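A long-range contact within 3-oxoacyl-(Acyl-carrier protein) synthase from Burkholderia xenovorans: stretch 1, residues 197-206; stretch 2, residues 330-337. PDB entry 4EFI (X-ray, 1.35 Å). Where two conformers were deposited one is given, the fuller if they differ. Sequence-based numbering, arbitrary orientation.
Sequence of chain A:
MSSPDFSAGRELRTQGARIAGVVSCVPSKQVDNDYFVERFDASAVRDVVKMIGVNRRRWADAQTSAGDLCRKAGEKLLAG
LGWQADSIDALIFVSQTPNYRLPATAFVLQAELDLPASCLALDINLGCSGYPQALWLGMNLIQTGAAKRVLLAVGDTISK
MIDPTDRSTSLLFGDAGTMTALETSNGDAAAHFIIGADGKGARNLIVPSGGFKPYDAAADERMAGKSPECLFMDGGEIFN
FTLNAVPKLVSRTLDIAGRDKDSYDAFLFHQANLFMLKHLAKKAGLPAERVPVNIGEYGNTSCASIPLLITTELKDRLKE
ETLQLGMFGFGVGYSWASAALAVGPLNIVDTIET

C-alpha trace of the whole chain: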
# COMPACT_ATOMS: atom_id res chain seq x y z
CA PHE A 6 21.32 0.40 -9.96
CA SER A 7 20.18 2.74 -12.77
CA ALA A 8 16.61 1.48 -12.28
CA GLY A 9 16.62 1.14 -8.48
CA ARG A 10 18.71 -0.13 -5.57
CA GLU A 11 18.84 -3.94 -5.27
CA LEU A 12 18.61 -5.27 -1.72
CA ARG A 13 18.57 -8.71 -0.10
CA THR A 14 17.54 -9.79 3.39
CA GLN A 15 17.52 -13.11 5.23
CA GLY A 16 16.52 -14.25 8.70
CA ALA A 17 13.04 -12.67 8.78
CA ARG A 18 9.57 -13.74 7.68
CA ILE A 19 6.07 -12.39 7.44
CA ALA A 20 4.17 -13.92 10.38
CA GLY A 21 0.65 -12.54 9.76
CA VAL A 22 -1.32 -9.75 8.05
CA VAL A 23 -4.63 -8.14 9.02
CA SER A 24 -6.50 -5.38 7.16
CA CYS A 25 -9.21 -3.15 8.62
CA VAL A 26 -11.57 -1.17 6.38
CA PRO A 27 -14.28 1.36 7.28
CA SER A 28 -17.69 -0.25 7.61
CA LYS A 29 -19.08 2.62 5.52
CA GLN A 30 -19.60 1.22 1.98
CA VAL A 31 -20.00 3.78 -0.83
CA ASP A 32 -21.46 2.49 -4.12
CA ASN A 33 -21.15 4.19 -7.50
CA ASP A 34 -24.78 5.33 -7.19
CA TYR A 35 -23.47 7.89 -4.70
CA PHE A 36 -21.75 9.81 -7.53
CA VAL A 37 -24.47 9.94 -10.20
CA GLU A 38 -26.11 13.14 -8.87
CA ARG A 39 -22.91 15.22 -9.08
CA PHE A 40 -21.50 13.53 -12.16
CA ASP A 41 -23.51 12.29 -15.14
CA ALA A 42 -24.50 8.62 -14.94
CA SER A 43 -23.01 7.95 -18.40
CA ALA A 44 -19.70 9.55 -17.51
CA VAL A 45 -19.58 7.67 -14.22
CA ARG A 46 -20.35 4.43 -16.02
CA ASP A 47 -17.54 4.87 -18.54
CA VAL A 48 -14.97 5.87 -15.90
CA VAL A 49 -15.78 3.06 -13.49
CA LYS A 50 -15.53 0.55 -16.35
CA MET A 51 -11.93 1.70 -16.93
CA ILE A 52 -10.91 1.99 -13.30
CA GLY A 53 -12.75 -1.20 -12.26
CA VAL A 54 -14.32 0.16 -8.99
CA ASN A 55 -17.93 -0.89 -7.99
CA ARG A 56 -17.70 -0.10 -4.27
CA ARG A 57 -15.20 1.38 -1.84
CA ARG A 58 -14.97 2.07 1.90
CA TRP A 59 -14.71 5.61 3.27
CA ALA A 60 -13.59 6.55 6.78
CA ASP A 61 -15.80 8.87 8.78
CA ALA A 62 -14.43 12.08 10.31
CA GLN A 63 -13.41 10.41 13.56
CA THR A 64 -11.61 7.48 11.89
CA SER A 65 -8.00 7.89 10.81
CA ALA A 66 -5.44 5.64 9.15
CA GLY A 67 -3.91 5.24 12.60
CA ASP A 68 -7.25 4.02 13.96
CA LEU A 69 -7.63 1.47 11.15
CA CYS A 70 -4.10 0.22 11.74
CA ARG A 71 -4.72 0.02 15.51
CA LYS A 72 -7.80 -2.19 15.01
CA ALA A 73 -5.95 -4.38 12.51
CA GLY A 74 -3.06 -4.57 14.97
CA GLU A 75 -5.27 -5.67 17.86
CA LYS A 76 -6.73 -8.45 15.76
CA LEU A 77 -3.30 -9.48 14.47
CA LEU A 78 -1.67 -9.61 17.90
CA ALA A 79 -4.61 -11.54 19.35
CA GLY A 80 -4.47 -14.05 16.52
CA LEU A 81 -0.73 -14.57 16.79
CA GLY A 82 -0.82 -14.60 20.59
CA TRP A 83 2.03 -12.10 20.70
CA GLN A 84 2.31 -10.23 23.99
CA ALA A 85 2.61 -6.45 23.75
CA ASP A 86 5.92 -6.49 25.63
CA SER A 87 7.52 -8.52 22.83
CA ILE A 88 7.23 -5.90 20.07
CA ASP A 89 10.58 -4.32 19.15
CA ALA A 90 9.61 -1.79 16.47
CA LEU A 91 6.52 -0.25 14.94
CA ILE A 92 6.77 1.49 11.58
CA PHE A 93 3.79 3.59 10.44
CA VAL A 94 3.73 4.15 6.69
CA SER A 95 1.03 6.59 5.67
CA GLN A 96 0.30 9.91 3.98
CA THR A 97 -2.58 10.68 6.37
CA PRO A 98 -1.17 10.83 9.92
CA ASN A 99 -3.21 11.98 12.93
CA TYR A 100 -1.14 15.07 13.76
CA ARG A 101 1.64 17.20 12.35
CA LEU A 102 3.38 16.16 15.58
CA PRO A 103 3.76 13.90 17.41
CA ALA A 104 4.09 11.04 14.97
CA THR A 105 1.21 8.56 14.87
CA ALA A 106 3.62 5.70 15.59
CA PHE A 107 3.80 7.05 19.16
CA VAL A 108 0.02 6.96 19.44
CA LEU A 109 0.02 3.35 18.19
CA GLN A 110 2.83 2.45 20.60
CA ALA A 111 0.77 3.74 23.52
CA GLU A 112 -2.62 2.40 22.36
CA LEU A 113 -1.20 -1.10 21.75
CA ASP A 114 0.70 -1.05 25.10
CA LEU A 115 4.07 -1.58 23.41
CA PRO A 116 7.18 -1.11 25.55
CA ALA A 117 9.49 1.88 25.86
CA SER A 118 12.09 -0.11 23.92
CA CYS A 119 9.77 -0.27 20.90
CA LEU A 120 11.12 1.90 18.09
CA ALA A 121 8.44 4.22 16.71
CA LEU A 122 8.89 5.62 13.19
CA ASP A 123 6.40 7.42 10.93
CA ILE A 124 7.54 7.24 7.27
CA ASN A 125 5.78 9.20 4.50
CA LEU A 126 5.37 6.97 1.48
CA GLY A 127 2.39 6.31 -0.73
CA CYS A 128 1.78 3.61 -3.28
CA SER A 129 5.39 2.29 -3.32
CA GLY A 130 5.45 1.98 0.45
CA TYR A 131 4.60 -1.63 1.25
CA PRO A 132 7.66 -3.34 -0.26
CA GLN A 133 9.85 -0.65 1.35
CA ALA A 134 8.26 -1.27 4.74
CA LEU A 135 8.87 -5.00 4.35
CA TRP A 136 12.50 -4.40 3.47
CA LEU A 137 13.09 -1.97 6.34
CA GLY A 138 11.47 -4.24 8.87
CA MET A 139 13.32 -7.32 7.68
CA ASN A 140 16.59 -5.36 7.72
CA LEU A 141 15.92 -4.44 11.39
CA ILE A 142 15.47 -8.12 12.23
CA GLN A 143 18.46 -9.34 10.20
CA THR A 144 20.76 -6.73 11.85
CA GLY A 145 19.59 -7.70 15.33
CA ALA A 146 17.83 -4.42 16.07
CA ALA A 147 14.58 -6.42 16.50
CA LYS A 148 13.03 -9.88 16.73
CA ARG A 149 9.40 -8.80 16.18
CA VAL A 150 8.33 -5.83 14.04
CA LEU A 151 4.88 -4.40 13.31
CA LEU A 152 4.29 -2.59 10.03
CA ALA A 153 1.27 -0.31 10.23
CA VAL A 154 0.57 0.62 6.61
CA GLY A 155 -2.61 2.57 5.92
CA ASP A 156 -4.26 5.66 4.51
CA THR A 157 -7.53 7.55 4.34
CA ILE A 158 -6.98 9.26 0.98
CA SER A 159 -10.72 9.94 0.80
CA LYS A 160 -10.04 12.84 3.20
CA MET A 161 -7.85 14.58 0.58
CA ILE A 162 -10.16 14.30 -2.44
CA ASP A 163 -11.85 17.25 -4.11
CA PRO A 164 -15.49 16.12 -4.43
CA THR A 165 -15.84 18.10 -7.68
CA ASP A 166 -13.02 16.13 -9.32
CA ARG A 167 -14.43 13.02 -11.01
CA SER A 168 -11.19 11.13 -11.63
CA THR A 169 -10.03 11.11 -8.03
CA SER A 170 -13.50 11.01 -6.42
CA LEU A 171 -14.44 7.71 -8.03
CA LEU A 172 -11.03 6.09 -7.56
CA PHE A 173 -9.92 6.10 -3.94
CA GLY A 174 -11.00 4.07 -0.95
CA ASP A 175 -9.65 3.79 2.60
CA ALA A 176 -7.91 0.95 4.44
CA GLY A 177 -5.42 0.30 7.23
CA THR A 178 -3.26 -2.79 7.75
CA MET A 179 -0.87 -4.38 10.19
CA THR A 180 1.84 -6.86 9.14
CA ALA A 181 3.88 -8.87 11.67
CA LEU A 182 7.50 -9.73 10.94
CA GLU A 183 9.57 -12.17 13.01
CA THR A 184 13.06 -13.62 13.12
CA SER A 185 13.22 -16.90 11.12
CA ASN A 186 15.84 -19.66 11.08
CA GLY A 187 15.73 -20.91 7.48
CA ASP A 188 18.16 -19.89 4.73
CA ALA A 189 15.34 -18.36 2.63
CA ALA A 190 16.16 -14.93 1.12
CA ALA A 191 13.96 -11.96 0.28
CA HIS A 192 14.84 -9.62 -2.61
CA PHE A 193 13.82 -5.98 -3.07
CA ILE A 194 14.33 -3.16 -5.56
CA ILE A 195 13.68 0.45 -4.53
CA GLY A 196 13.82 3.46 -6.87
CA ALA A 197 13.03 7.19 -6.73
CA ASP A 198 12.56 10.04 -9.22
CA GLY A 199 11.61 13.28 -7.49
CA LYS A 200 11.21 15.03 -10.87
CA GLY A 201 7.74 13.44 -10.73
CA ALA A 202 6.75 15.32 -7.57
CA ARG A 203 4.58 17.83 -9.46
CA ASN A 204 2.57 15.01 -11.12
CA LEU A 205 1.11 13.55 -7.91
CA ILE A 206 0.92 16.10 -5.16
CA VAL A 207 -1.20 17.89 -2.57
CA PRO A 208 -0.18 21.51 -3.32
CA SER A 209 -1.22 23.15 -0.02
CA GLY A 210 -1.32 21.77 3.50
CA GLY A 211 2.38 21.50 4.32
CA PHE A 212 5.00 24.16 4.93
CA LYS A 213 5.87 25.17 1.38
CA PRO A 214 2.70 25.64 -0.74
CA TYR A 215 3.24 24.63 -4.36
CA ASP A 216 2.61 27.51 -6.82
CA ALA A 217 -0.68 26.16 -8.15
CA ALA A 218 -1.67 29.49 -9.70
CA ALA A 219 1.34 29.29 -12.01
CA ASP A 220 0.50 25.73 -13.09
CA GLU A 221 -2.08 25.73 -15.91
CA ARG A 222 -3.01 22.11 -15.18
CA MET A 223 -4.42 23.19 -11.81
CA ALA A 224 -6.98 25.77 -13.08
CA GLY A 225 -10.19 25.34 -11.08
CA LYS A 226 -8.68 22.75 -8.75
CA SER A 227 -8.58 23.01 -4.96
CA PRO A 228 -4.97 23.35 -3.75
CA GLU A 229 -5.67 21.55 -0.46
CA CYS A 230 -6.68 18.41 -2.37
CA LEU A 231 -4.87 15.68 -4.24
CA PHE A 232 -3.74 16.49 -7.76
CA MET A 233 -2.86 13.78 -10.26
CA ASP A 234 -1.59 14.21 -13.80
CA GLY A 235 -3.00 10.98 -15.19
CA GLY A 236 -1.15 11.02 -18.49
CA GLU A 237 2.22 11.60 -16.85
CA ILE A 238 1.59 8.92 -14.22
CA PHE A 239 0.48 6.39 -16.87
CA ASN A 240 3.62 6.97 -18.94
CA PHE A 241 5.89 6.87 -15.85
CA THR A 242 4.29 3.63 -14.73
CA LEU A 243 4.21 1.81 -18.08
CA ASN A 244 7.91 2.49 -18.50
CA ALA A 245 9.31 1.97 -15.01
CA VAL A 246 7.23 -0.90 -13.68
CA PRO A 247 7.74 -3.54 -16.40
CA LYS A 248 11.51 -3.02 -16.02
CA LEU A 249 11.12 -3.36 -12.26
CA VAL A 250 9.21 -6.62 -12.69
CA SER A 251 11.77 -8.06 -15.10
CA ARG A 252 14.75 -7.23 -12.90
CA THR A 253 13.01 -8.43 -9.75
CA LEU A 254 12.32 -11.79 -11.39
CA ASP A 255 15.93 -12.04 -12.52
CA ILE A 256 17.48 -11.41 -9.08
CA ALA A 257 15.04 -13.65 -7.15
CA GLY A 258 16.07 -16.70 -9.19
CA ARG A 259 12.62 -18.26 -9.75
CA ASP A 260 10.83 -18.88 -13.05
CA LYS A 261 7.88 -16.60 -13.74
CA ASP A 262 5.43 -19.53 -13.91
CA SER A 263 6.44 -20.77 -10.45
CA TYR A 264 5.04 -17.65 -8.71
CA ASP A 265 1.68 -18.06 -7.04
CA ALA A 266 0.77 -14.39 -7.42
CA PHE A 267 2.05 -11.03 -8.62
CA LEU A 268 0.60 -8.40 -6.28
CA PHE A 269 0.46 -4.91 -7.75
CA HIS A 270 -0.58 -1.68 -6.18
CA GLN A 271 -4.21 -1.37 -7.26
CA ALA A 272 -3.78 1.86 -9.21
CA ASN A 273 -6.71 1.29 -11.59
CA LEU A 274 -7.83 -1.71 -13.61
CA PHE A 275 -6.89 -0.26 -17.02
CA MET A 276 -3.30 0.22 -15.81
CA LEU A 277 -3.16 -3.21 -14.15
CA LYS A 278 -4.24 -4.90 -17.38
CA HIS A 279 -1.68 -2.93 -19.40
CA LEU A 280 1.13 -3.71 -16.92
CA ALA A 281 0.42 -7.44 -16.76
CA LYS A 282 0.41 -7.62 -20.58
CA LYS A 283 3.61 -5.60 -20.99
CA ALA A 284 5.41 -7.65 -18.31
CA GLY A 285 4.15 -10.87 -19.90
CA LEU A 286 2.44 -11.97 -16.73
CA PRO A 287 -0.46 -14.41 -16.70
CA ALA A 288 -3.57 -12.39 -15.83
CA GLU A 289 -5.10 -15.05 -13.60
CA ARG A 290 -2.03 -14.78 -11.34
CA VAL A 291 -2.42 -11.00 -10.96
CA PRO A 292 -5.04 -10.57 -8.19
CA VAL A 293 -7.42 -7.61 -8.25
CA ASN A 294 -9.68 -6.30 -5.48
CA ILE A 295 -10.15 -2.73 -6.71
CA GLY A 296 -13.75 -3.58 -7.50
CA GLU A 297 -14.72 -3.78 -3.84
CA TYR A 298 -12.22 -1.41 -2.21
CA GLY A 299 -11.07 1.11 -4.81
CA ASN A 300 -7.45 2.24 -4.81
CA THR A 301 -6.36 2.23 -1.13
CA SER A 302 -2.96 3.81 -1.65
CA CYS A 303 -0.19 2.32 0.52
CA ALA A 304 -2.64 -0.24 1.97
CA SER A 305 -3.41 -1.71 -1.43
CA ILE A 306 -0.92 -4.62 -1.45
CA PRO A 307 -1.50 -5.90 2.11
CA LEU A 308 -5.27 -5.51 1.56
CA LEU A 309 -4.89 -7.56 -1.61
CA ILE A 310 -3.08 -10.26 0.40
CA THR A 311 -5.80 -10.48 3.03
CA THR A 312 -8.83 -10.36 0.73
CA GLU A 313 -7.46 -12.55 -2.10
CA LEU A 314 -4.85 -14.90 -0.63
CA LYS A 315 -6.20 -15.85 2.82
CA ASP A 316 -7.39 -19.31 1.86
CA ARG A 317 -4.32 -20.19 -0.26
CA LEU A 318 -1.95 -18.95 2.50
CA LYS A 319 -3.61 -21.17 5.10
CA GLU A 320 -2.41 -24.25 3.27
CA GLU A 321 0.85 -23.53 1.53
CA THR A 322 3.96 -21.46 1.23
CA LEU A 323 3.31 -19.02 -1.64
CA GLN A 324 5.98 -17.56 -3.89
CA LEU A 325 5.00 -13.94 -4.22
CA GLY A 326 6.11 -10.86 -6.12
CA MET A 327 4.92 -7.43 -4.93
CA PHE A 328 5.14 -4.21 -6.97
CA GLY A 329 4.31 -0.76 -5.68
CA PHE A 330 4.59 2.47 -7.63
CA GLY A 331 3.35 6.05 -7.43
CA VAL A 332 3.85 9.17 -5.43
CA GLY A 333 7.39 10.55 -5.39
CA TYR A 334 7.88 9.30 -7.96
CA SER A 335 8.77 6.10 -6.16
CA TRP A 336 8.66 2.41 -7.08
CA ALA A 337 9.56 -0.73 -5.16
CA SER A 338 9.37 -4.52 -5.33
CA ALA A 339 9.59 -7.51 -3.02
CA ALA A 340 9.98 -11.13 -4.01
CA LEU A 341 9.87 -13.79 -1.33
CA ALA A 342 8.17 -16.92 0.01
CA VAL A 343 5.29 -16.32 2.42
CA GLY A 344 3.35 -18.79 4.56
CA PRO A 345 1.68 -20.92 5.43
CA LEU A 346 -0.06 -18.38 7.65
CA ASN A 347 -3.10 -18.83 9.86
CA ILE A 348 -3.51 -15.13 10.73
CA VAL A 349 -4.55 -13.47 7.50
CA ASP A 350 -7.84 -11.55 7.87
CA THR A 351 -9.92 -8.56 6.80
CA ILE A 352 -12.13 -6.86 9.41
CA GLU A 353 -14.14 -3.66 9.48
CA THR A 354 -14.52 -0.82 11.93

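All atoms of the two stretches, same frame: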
# COMPACT_ATOMS: atom_id res chain seq x y z
N ALA A 197 13.61 5.86 -7.00
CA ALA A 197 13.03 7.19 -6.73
C ALA A 197 13.31 8.11 -7.91
O ALA A 197 14.38 8.05 -8.51
CB ALA A 197 13.64 7.79 -5.48
N ASP A 198 12.33 8.95 -8.26
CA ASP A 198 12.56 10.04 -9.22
C ASP A 198 11.71 11.24 -8.82
O ASP A 198 10.57 11.41 -9.28
CB ASP A 198 12.26 9.62 -10.65
CG ASP A 198 12.49 10.73 -11.63
OD1 ASP A 198 12.97 11.80 -11.23
OD2 ASP A 198 12.21 10.52 -12.83
N GLY A 199 12.29 12.09 -7.98
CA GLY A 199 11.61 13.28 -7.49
C GLY A 199 11.24 14.31 -8.54
O GLY A 199 10.48 15.24 -8.22
N LYS A 200 11.70 14.18 -9.78
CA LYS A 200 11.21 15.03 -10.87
C LYS A 200 9.70 14.82 -11.10
O LYS A 200 9.03 15.68 -11.68
CB LYS A 200 11.98 14.77 -12.16
CG LYS A 200 13.48 15.09 -12.01
CD LYS A 200 14.23 15.15 -13.35
CE LYS A 200 14.23 13.80 -14.07
NZ LYS A 200 14.77 12.68 -13.25
N GLY A 201 9.17 13.69 -10.66
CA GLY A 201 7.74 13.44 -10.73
C GLY A 201 6.88 14.04 -9.62
O GLY A 201 5.66 13.83 -9.60
N ALA A 202 7.49 14.76 -8.69
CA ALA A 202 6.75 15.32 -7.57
C ALA A 202 5.51 16.09 -8.02
O ALA A 202 4.43 15.90 -7.47
CB ALA A 202 7.67 16.23 -6.74
N ARG A 203 5.67 16.96 -9.01
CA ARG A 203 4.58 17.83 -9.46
C ARG A 203 3.44 17.09 -10.18
O ARG A 203 2.43 17.69 -10.50
CB ARG A 203 5.12 18.94 -10.37
CG ARG A 203 5.52 18.46 -11.74
CD ARG A 203 6.29 19.52 -12.53
NE ARG A 203 5.54 20.77 -12.73
CZ ARG A 203 4.77 21.03 -13.78
NH1 ARG A 203 4.62 20.15 -14.75
NH2 ARG A 203 4.16 22.20 -13.87
N ASN A 204 3.60 15.78 -10.42
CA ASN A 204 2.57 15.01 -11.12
C ASN A 204 1.62 14.25 -10.19
O ASN A 204 0.61 13.72 -10.63
CB ASN A 204 3.23 14.06 -12.12
CG ASN A 204 3.95 14.80 -13.20
OD1 ASN A 204 3.54 15.90 -13.58
ND2 ASN A 204 5.04 14.23 -13.70
N LEU A 205 1.94 14.22 -8.90
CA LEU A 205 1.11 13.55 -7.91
C LEU A 205 1.44 14.22 -6.59
O LEU A 205 2.48 13.95 -5.96
CB LEU A 205 1.39 12.04 -7.88
CG LEU A 205 0.17 11.14 -7.77
CD1 LEU A 205 0.56 9.65 -7.90
CD2 LEU A 205 -0.56 11.41 -6.46
N ILE A 206 0.56 15.14 -6.18
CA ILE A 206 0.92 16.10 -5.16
C ILE A 206 -0.34 16.70 -4.52
O ILE A 206 -1.36 16.84 -5.17
CB ILE A 206 1.82 17.23 -5.77
CG1 ILE A 206 2.28 18.23 -4.70
CG2 ILE A 206 1.12 17.96 -6.90
CD1 ILE A 206 3.51 19.02 -5.12
N PHE A 330 4.12 1.34 -6.85
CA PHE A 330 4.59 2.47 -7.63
C PHE A 330 3.66 3.65 -7.40
O PHE A 330 2.48 3.47 -7.10
CB PHE A 330 4.59 2.10 -9.11
CG PHE A 330 3.39 1.30 -9.52
CD1 PHE A 330 3.33 -0.06 -9.27
CD2 PHE A 330 2.30 1.92 -10.11
CE1 PHE A 330 2.21 -0.79 -9.63
CE2 PHE A 330 1.19 1.19 -10.47
CZ PHE A 330 1.14 -0.16 -10.23
N GLY A 331 4.17 4.87 -7.58
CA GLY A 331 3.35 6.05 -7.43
C GLY A 331 4.13 7.24 -6.91
O GLY A 331 5.15 7.62 -7.49
N VAL A 332 3.43 7.89 -6.00
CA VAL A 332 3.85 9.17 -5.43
C VAL A 332 5.36 9.24 -5.21
O VAL A 332 5.93 8.34 -4.61
CB VAL A 332 3.14 9.44 -4.08
CG1 VAL A 332 3.61 10.74 -3.47
CG2 VAL A 332 1.65 9.51 -4.23
N GLY A 333 5.99 10.31 -5.68
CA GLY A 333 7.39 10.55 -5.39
C GLY A 333 8.11 11.30 -6.50
O GLY A 333 8.55 12.42 -6.30
N TYR A 334 8.23 10.70 -7.69
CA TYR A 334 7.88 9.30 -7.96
C TYR A 334 8.71 8.31 -7.16
O TYR A 334 9.89 8.55 -6.87
CB TYR A 334 8.15 8.98 -9.43
CG TYR A 334 7.27 9.64 -10.45
CD1 TYR A 334 5.94 9.94 -10.20
CD2 TYR A 334 7.77 9.90 -11.71
CE1 TYR A 334 5.14 10.51 -11.18
CE2 TYR A 334 6.97 10.46 -12.70
CZ TYR A 334 5.67 10.75 -12.43
OH TYR A 334 4.87 11.32 -13.41
N SER A 335 8.12 7.16 -6.89
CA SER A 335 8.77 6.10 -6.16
C SER A 335 8.25 4.77 -6.70
O SER A 335 7.07 4.67 -7.08
CB SER A 335 8.47 6.29 -4.67
OG SER A 335 9.10 5.28 -3.89
N TRP A 336 9.09 3.76 -6.71
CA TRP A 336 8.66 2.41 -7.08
C TRP A 336 9.47 1.40 -6.28
O TRP A 336 10.61 1.67 -5.90
CB TRP A 336 8.81 2.17 -8.58
CG TRP A 336 10.18 2.34 -9.13
CD1 TRP A 336 11.08 1.35 -9.36
CD2 TRP A 336 10.81 3.56 -9.54
NE1 TRP A 336 12.24 1.87 -9.87
CE2 TRP A 336 12.09 3.22 -10.02
CE3 TRP A 336 10.41 4.91 -9.55
CZ2 TRP A 336 13.01 4.19 -10.47
CZ3 TRP A 336 11.30 5.86 -10.02
CH2 TRP A 336 12.58 5.50 -10.48
N ALA A 337 8.89 0.24 -6.02
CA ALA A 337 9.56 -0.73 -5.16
C ALA A 337 8.97 -2.11 -5.36
O ALA A 337 7.76 -2.25 -5.60
CB ALA A 337 9.49 -0.32 -3.70
O HOH W 1 4.73 12.52 -7.07

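Contacts between segments far apart in sequence often rest on a few backbone hydrogen bonds arranged around one well-placed aromatic side chain, with glycines where the backbone angles or a neighboring ring leave no room for a CB. The pairing of residues 197-206 with 330-337 in this synthase, which buries 523 Å² counting both sides, illustrates the principle.

Stretch 2 enters as a strand. Phe330 lies out of reach of stretch 1, and Gly331 touches it only lightly. Gly331 has phi/psi of 148/-138, a backbone shape that calls for glycine because a CB would be jammed against the preceding carbonyl oxygen. The chain then folds back: Gly331 N donates to Ser335 O at 2.9 Å, and Ser335 N donates to Gly331 O at 3.1 Å, so that residues 332-334 form a tight loop presented to stretch 1.

Val332 makes the apolar side-chain contact with Leu205. Its CG2 lies 3.7 Å from Leu205 CD2, and the Leu205 side chain, pointing toward stretch 2, is well covered there. Branched hydrocarbon side chains suit such packing.

Gly333 again adopts angles (149/-64) that call for glycine, and a CB on it would also clash with Ser335 N. Its carbonyl oxygen receives a CA-H...O contact from Gly199, with Gly199 CA 3.4 Å from Gly333 O and a nearly straight angle of 173° at the hydrogen. Its amide is served by a water: Gly333 N donates to water 1 at 2.9 Å, and the water O lies within hydrogen-bonding distance of Gly201 O (3.0 Å) and Leu205 O (2.9 Å), linking the loop to the 3-10 segment and the strand after it.

Tyr334, preceded by a cis peptide bond, has the largest area covered by stretch 1 of any residue in stretch 2, 117 Å². Its backbone forms a reciprocal pair with Asp198: Asp198 N donates to Tyr334 O at 2.8 Å, almost linearly at 171°, and Tyr334 N donates to Asp198 O at 2.9 Å with a more bent angle of 131°. The ring packs against the 3-10 segment, where Gly201 CA sits 3.6 Å from the ring centroid and only 8° off its normal, a CH-pi contact over the face. Glycine is what permits this approach, since a CB at Gly201 would fall 2.3 Å from Tyr334 CD2. At the far end of the ring, Asn204 ND2 donates to Tyr334 OH at 2.9 Å, giving the buried hydroxyl a polar partner. Asp198 also steadies its own stretch, its OD1 accepting from Lys200 N at 3.1 Å and forming a salt bridge with Lys200 NZ at 2.8 Å.

Beyond the loop a second strand begins. Ser335 pairs with Ala197 in an antiparallel, non-hydrogen-bonded bridge, their CA atoms 4.4 Å apart and their side chains on the same face of the sheet. Trp336 starts out sideways, but its indole reaches back to stretch 1, placing CH2 3.6 Å from Ala197 N, which lies over one ring face. Ala337 is already out of reach, and the contact ends.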